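Local coordinates for protein NAD-dependent aldehyde dehydrogenase (Burkholderia multivorans, PDB 5UJU) that probably oxidises aldehydes to carboxylic acids with NAD+ as electron acceptor, perhaps including glutamate gamma-semialdehyde, at residues Glu478-Glu482 against His483-Thr487; Lys337-Ala340 against Phe341-Leu345. One frame throughout, in Å; residues are numbered along the deposited sequence.

Contact 1: Glu478-Glu482 against His483-Thr487; sequences EIAAE and HGALT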
ATOM      1  N   GLU A 478      -6.585  15.472 -19.936  1.00 36.05           N
ATOM      2  CA  GLU A 478      -5.444  16.229 -19.440  1.00 35.19           C
ATOM      3  C   GLU A 478      -5.745  16.850 -18.084  1.00 38.97           C
ATOM      4  O   GLU A 478      -4.913  16.794 -17.171  1.00 39.70           O
ATOM      5  CB  GLU A 478      -5.055  17.312 -20.445  1.00 40.24           C
ATOM      6  CG  GLU A 478      -3.994  18.265 -19.942  1.00 43.06           C
ATOM      7  CD  GLU A 478      -3.738  19.422 -20.902  1.00 50.80           C
ATOM      8  OE1 GLU A 478      -4.046  19.299 -22.108  1.00 51.82           O
ATOM      9  OE2 GLU A 478      -3.223  20.456 -20.442  1.00 54.81           O
ATOM     10  N   ILE A 479      -6.931  17.442 -17.938  1.00 31.61           N
ATOM     11  CA  ILE A 479      -7.270  18.149 -16.708  1.00 33.83           C
ATOM     12  C   ILE A 479      -7.455  17.169 -15.560  1.00 34.90           C
ATOM     13  O   ILE A 479      -7.070  17.452 -14.419  1.00 35.71           O
ATOM     14  CB  ILE A 479      -8.520  19.019 -16.928  1.00 32.52           C
ATOM     15  CG1 ILE A 479      -8.153  20.248 -17.768  1.00 33.17           C
ATOM     16  CG2 ILE A 479      -9.153  19.419 -15.587  1.00 35.96           C
ATOM     17  CD1 ILE A 479      -9.347  21.089 -18.196  1.00 38.33           C
ATOM     18  N   ALA A 480      -8.061  16.010 -15.831  1.00 34.69           N
ATOM     19  CA  ALA A 480      -8.201  14.994 -14.792  1.00 31.25           C
ATOM     20  C   ALA A 480      -6.839  14.520 -14.295  1.00 34.86           C
ATOM     21  O   ALA A 480      -6.638  14.348 -13.087  1.00 32.29           O
ATOM     22  CB  ALA A 480      -9.020  13.811 -15.304  1.00 28.61           C
ATOM     23  N   ALA A 481      -5.897  14.290 -15.211  1.00 31.97           N
ATOM     24  CA  ALA A 481      -4.582  13.804 -14.808  1.00 34.34           C
ATOM     25  C   ALA A 481      -3.795  14.874 -14.060  1.00 37.53           C
ATOM     26  O   ALA A 481      -3.079  14.571 -13.101  1.00 35.66           O
ATOM     27  CB  ALA A 481      -3.801  13.328 -16.030  1.00 33.14           C
ATOM     28  N   GLU A 482      -3.904  16.128 -14.491  1.00 31.42           N
ATOM     29  CA  GLU A 482      -3.121  17.186 -13.870  1.00 36.39           C
ATOM     30  C   GLU A 482      -3.790  17.716 -12.608  1.00 33.46           C
ATOM     31  O   GLU A 482      -3.134  17.889 -11.578  1.00 36.67           O
ATOM     32  CB  GLU A 482      -2.892  18.327 -14.865  1.00 41.88           C
ATOM     33  CG  GLU A 482      -2.170  19.528 -14.259  1.00 60.99           C
ATOM     34  CD  GLU A 482      -1.923  20.646 -15.265  1.00 75.92           C
ATOM     35  OE1 GLU A 482      -2.062  20.400 -16.486  1.00 79.47           O
ATOM     36  OE2 GLU A 482      -1.608  21.775 -14.830  1.00 80.31           O
ATOM     37  N   HIS A 483      -5.094  17.948 -12.647  1.00 32.09           N
ATOM     38  CA  HIS A 483      -5.748  18.580 -11.514  1.00 37.24           C
ATOM     39  C   HIS A 483      -6.549  17.611 -10.650  1.00 39.97           C
ATOM     40  O   HIS A 483      -7.034  18.016  -9.584  1.00 34.54           O
ATOM     41  CB  HIS A 483      -6.645  19.717 -12.013  1.00 34.60           C
ATOM     42  CG  HIS A 483      -5.896  20.776 -12.759  1.00 39.41           C
ATOM     43  ND1 HIS A 483      -5.141  21.739 -12.124  1.00 41.28           N
ATOM     44  CD2 HIS A 483      -5.762  21.009 -14.088  1.00 41.82           C
ATOM     45  CE1 HIS A 483      -4.584  22.528 -13.029  1.00 46.23           C
ATOM     46  NE2 HIS A 483      -4.945  22.107 -14.228  1.00 42.42           N
ATOM     47  N   GLY A 484      -6.680  16.352 -11.059  1.00 30.61           N
ATOM     48  CA  GLY A 484      -7.464  15.394 -10.309  1.00 32.29           C
ATOM     49  C   GLY A 484      -8.916  15.381 -10.757  1.00 36.75           C
ATOM     50  O   GLY A 484      -9.424  16.331 -11.361  1.00 30.69           O
ATOM     51  N   ALA A 485      -9.582  14.255 -10.492  1.00 28.91           N
ATOM     52  CA  ALA A 485     -10.999  14.143 -10.819  1.00 29.84           C
ATOM     53  C   ALA A 485     -11.545  12.865 -10.216  1.00 31.82           C
ATOM     54  O   ALA A 485     -10.860  11.840 -10.212  1.00 35.86           O
ATOM     55  CB  ALA A 485     -11.249  14.139 -12.338  1.00 24.07           C
ATOM     56  N   LEU A 486     -12.798  12.920  -9.766  1.00 25.36           N
ATOM     57  CA  LEU A 486     -13.510  11.734  -9.309  1.00 26.90           C
ATOM     58  C   LEU A 486     -14.445  11.148 -10.354  1.00 28.10           C
ATOM     59  O   LEU A 486     -14.630   9.932 -10.372  1.00 34.97           O
ATOM     60  CB  LEU A 486     -14.318  12.048  -8.047  1.00 29.91           C
ATOM     61  CG  LEU A 486     -13.528  12.257  -6.759  1.00 35.88           C
ATOM     62  CD1 LEU A 486     -14.502  12.397  -5.602  1.00 35.26           C
ATOM     63  CD2 LEU A 486     -12.527  11.113  -6.494  1.00 32.08           C
ATOM     64  N   THR A 487     -15.057  11.966 -11.219  1.00 26.22           N
ATOM     65  CA  THR A 487     -15.957  11.423 -12.225  1.00 27.85           C
ATOM     66  C   THR A 487     -15.742  12.118 -13.558  1.00 33.62           C
ATOM     67  O   THR A 487     -15.353  13.292 -13.621  1.00 28.62           O
ATOM     68  CB  THR A 487     -17.438  11.543 -11.819  1.00 29.77           C
ATOM     69  OG1 THR A 487     -17.783  12.919 -11.651  1.00 33.48           O
ATOM     70  CG2 THR A 487     -17.719  10.794 -10.493  1.00 24.84           C
TER

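Contact 2: Lys337-Ala340 against Phe341-Leu345; sequences KNIA and FSLAL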
ATOM      1  N   LYS A 337     -31.957  17.008 -18.618  1.00 35.60           N
ATOM      2  CA  LYS A 337     -32.577  16.837 -17.309  1.00 36.24           C
ATOM      3  C   LYS A 337     -31.666  16.050 -16.372  1.00 33.52           C
ATOM      4  O   LYS A 337     -31.555  16.379 -15.183  1.00 32.99           O
ATOM      5  CB  LYS A 337     -33.935  16.148 -17.456  1.00 38.36           C
ATOM      6  CG  LYS A 337     -34.804  16.211 -16.205  1.00 39.23           C
ATOM      7  CD  LYS A 337     -36.144  15.509 -16.400  1.00 51.77           C
ATOM      8  CE  LYS A 337     -37.214  16.152 -15.512  1.00 62.92           C
ATOM      9  NZ  LYS A 337     -38.181  15.178 -14.928  1.00 65.71           N
ATOM     10  N   ASN A 338     -31.014  15.006 -16.885  1.00 30.26           N
ATOM     11  CA  ASN A 338     -30.110  14.220 -16.051  1.00 31.39           C
ATOM     12  C   ASN A 338     -28.938  15.072 -15.578  1.00 36.49           C
ATOM     13  O   ASN A 338     -28.572  15.050 -14.399  1.00 37.06           O
ATOM     14  CB  ASN A 338     -29.618  12.996 -16.823  1.00 34.94           C
ATOM     15  CG  ASN A 338     -28.614  12.169 -16.023  1.00 38.54           C
ATOM     16  OD1 ASN A 338     -27.440  12.534 -15.917  1.00 36.40           O
ATOM     17  ND2 ASN A 338     -29.067  11.035 -15.488  1.00 33.93           N
ATOM     18  N   ILE A 339     -28.336  15.836 -16.491  1.00 34.57           N
ATOM     19  CA  ILE A 339     -27.262  16.738 -16.093  1.00 30.88           C
ATOM     20  C   ILE A 339     -27.766  17.741 -15.067  1.00 28.27           C
ATOM     21  O   ILE A 339     -27.075  18.055 -14.085  1.00 28.13           O
ATOM     22  CB  ILE A 339     -26.679  17.442 -17.333  1.00 32.36           C
ATOM     23  CG1 ILE A 339     -25.859  16.450 -18.161  1.00 33.59           C
ATOM     24  CG2 ILE A 339     -25.875  18.676 -16.927  1.00 27.24           C
ATOM     25  CD1 ILE A 339     -25.437  16.999 -19.516  1.00 33.65           C
ATOM     26  N   ALA A 340     -28.987  18.243 -15.263  1.00 29.35           N
ATOM     27  CA  ALA A 340     -29.556  19.227 -14.345  1.00 32.72           C
ATOM     28  C   ALA A 340     -29.711  18.658 -12.932  1.00 30.66           C
ATOM     29  O   ALA A 340     -29.414  19.340 -11.944  1.00 28.96           O
ATOM     30  CB  ALA A 340     -30.907  19.695 -14.863  1.00 28.82           C
ATOM     31  N   PHE A 341     -30.236  17.433 -12.816  1.00 28.51           N
ATOM     32  CA  PHE A 341     -30.307  16.791 -11.505  1.00 29.08           C
ATOM     33  C   PHE A 341     -28.926  16.688 -10.884  1.00 31.28           C
ATOM     34  O   PHE A 341     -28.763  16.875  -9.672  1.00 30.53           O
ATOM     35  CB  PHE A 341     -30.911  15.391 -11.623  1.00 39.07           C
ATOM     36  CG  PHE A 341     -32.378  15.331 -11.364  1.00 47.66           C
ATOM     37  CD1 PHE A 341     -32.883  15.599 -10.099  1.00 45.99           C
ATOM     38  CD2 PHE A 341     -33.261  14.977 -12.383  1.00 53.67           C
ATOM     39  CE1 PHE A 341     -34.245  15.544  -9.857  1.00 52.66           C
ATOM     40  CE2 PHE A 341     -34.628  14.915 -12.152  1.00 55.43           C
ATOM     41  CZ  PHE A 341     -35.123  15.201 -10.887  1.00 55.75           C
ATOM     42  N   SER A 342     -27.919  16.367 -11.702  1.00 26.74           N
ATOM     43  CA  SER A 342     -26.562  16.193 -11.194  1.00 26.43           C
ATOM     44  C   SER A 342     -25.997  17.494 -10.662  1.00 30.17           C
ATOM     45  O   SER A 342     -25.199  17.485  -9.714  1.00 31.52           O
ATOM     46  CB  SER A 342     -25.658  15.636 -12.291  1.00 25.00           C
ATOM     47  OG  SER A 342     -26.227  14.457 -12.820  1.00 31.77           O
ATOM     48  N   LEU A 343     -26.387  18.614 -11.266  1.00 26.52           N
ATOM     49  CA  LEU A 343     -25.949  19.922 -10.804  1.00 25.69           C
ATOM     50  C   LEU A 343     -26.712  20.376  -9.563  1.00 26.40           C
ATOM     51  O   LEU A 343     -26.162  21.118  -8.745  1.00 29.75           O
ATOM     52  CB  LEU A 343     -26.112  20.955 -11.923  1.00 27.07           C
ATOM     53  CG  LEU A 343     -25.206  20.816 -13.142  1.00 26.11           C
ATOM     54  CD1 LEU A 343     -25.680  21.766 -14.258  1.00 26.67           C
ATOM     55  CD2 LEU A 343     -23.752  21.085 -12.767  1.00 27.15           C
ATOM     56  N   ALA A 344     -27.965  19.951  -9.416  1.00 26.92           N
ATOM     57  CA  ALA A 344     -28.855  20.437  -8.367  1.00 28.71           C
ATOM     58  C   ALA A 344     -28.747  19.662  -7.055  1.00 32.69           C
ATOM     59  O   ALA A 344     -28.962  20.241  -5.982  1.00 35.43           O
ATOM     60  CB  ALA A 344     -30.300  20.387  -8.868  1.00 25.45           C
ATOM     61  N   LEU A 345     -28.421  18.372  -7.123  1.00 33.17           N
ATOM     62  CA  LEU A 345     -28.338  17.493  -5.963  1.00 31.53           C
ATOM     63  C   LEU A 345     -27.445  18.086  -4.881  1.00 29.58           C
ATOM     64  O   LEU A 345     -26.241  18.262  -5.084  1.00 27.59           O
ATOM     65  CB  LEU A 345     -27.783  16.143  -6.410  1.00 34.42           C
ATOM     66  CG  LEU A 345     -28.713  14.960  -6.627  1.00 41.70           C
ATOM     67  CD1 LEU A 345     -27.851  13.771  -6.992  1.00 50.80           C
ATOM     68  CD2 LEU A 345     -29.521  14.668  -5.377  1.00 37.22           C
TER
HETATM   69  O   HOH W   1     -25.226  12.549 -14.326  1.00 35.01           O

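Contact 1: Glu478-Glu482 against His483-Thr487
The imidazole of His483 has the side chain of its neighbour Glu482 laid along one face, while the carbonyl oxygen of Ile479 sits at the ring's edge, near its plane. The CH-pi part of the stack comes from Glu482 CG, 3.9 Å from the ring centroid of His483 and 14° off the normal. Further out, the Glu482 carboxylate runs nearly parallel to the ring, the planes 22° apart, but is offset beyond its rim, beside NE2 and CE1. Glu482 gets there because CG is anti to the backbone N (chi1 176°) and the chain runs extended beyond it, whereas His483 CG lies beside its own N; the two side chains therefore travel together. Although Glu482 OE2 comes within 3.4 Å of His483 NE2, the angle is poor, so the approach is an offset stack without a hydrogen bond. On the helix side, Ile479 CG2 reaches His483 CD2 at 4.0 Å, and both residues also touch Thr453.

The backbone shows how a helix is brought to an end. His483 N still gives a sound bond to Ile479 O (2.7 Å), but the next one, from Gly484 N to Ala480 O at 2.9 Å, is already weak. Gly484 then leaves helical geometry with a positive phi and bonds through its backbone to Val321, and the methyl of Ala485 points at the helix, its CB meeting Ala480 CB at 3.7 Å. Asn322 OD1 accepts from the backbone N of both Leu486 and Thr487, where the chain enters strand 487-491. Chemically, a carboxylate beside the imidazole at the negative end of a helix dipole would probably favour a protonated, positively charged His483.

Contact 2: Lys337-Ala340 against Phe341-Leu345
The carbonyl oxygen of Asn338 is gripped twice by Ser342, once by the hydroxyl and once by the amide, from opposite faces of the carbonyl plane. Ser342 OG donates to Asn338 O at 2.9 Å and Ser342 N does so at 3.1 Å, the hydroxyl being tilted 33° out of that plane. What puts the hydroxyl there is its first torsion (chi1 -54°), which sets OG beside its own backbone N and turned back along the helix. The pair illustrates how a buried serine can use its hydroxyl as a donor within the helix that carries it. A water closes a second link, donating to Asn338 OD1 at 2.7 Å and to Ser342 OG at 2.6 Å. The hydroxyl is thus donor to the backbone and acceptor from the water, while Asn338 ND2 turns to the carbonyl oxygens of Gly518 and Val520, which fixes the rotation of the amide.

The other side-chain contacts are apolar. Ile339 and Leu343, one turn apart, run nearly parallel to each other, CG2 of Ile339 lying 4.1 Å from CD1 of Leu343. Phe341 N bonds to Lys337 O at 2.9 Å, and the Phe341 ring lies alongside the Lys337 chain, its CE2 at 4.3 Å from the aliphatic CG of Lys337. Leu387, Leu397 and the ring of Phe521 also pack against Phe341, and Ala340 faces Ala383 and Val384 of helix 373-388. Toward the helix end, i to i-4 bonds persist, Leu343 N to Ile339 O and Ala344 N to Ala340 O, joined by a weak one from Leu343 N to Ala340 O, before Leu345 departs. Helix 332-344 links the adjacent parallel strands 323-326 and 356-360, the beta-alpha-beta crossover of an alpha/beta domain in the aldehyde dehydrogenase fold.

How the contacts relate
Contacts 1 and 2 both lie at the C-terminal turns of helices serving one mixed sheet, and together they compare two ways a helix can finish. Their centres are 21 Å apart and their nearest atoms about 8 Å apart, so they do not touch. Contact 2 belongs to a crossover between adjacent strands, whereas the helix of contact 1 carries the chain from strand 460-466 past two others to strand 487-491. That strand joins them: contact 1 leads into it, and its Tyr491 packs on Asn338 and Ile339. The sodium ion, at Gly348 and Gly458, is about 6 Å from the side chain of Leu343 and about 12 Å from that of Ala485.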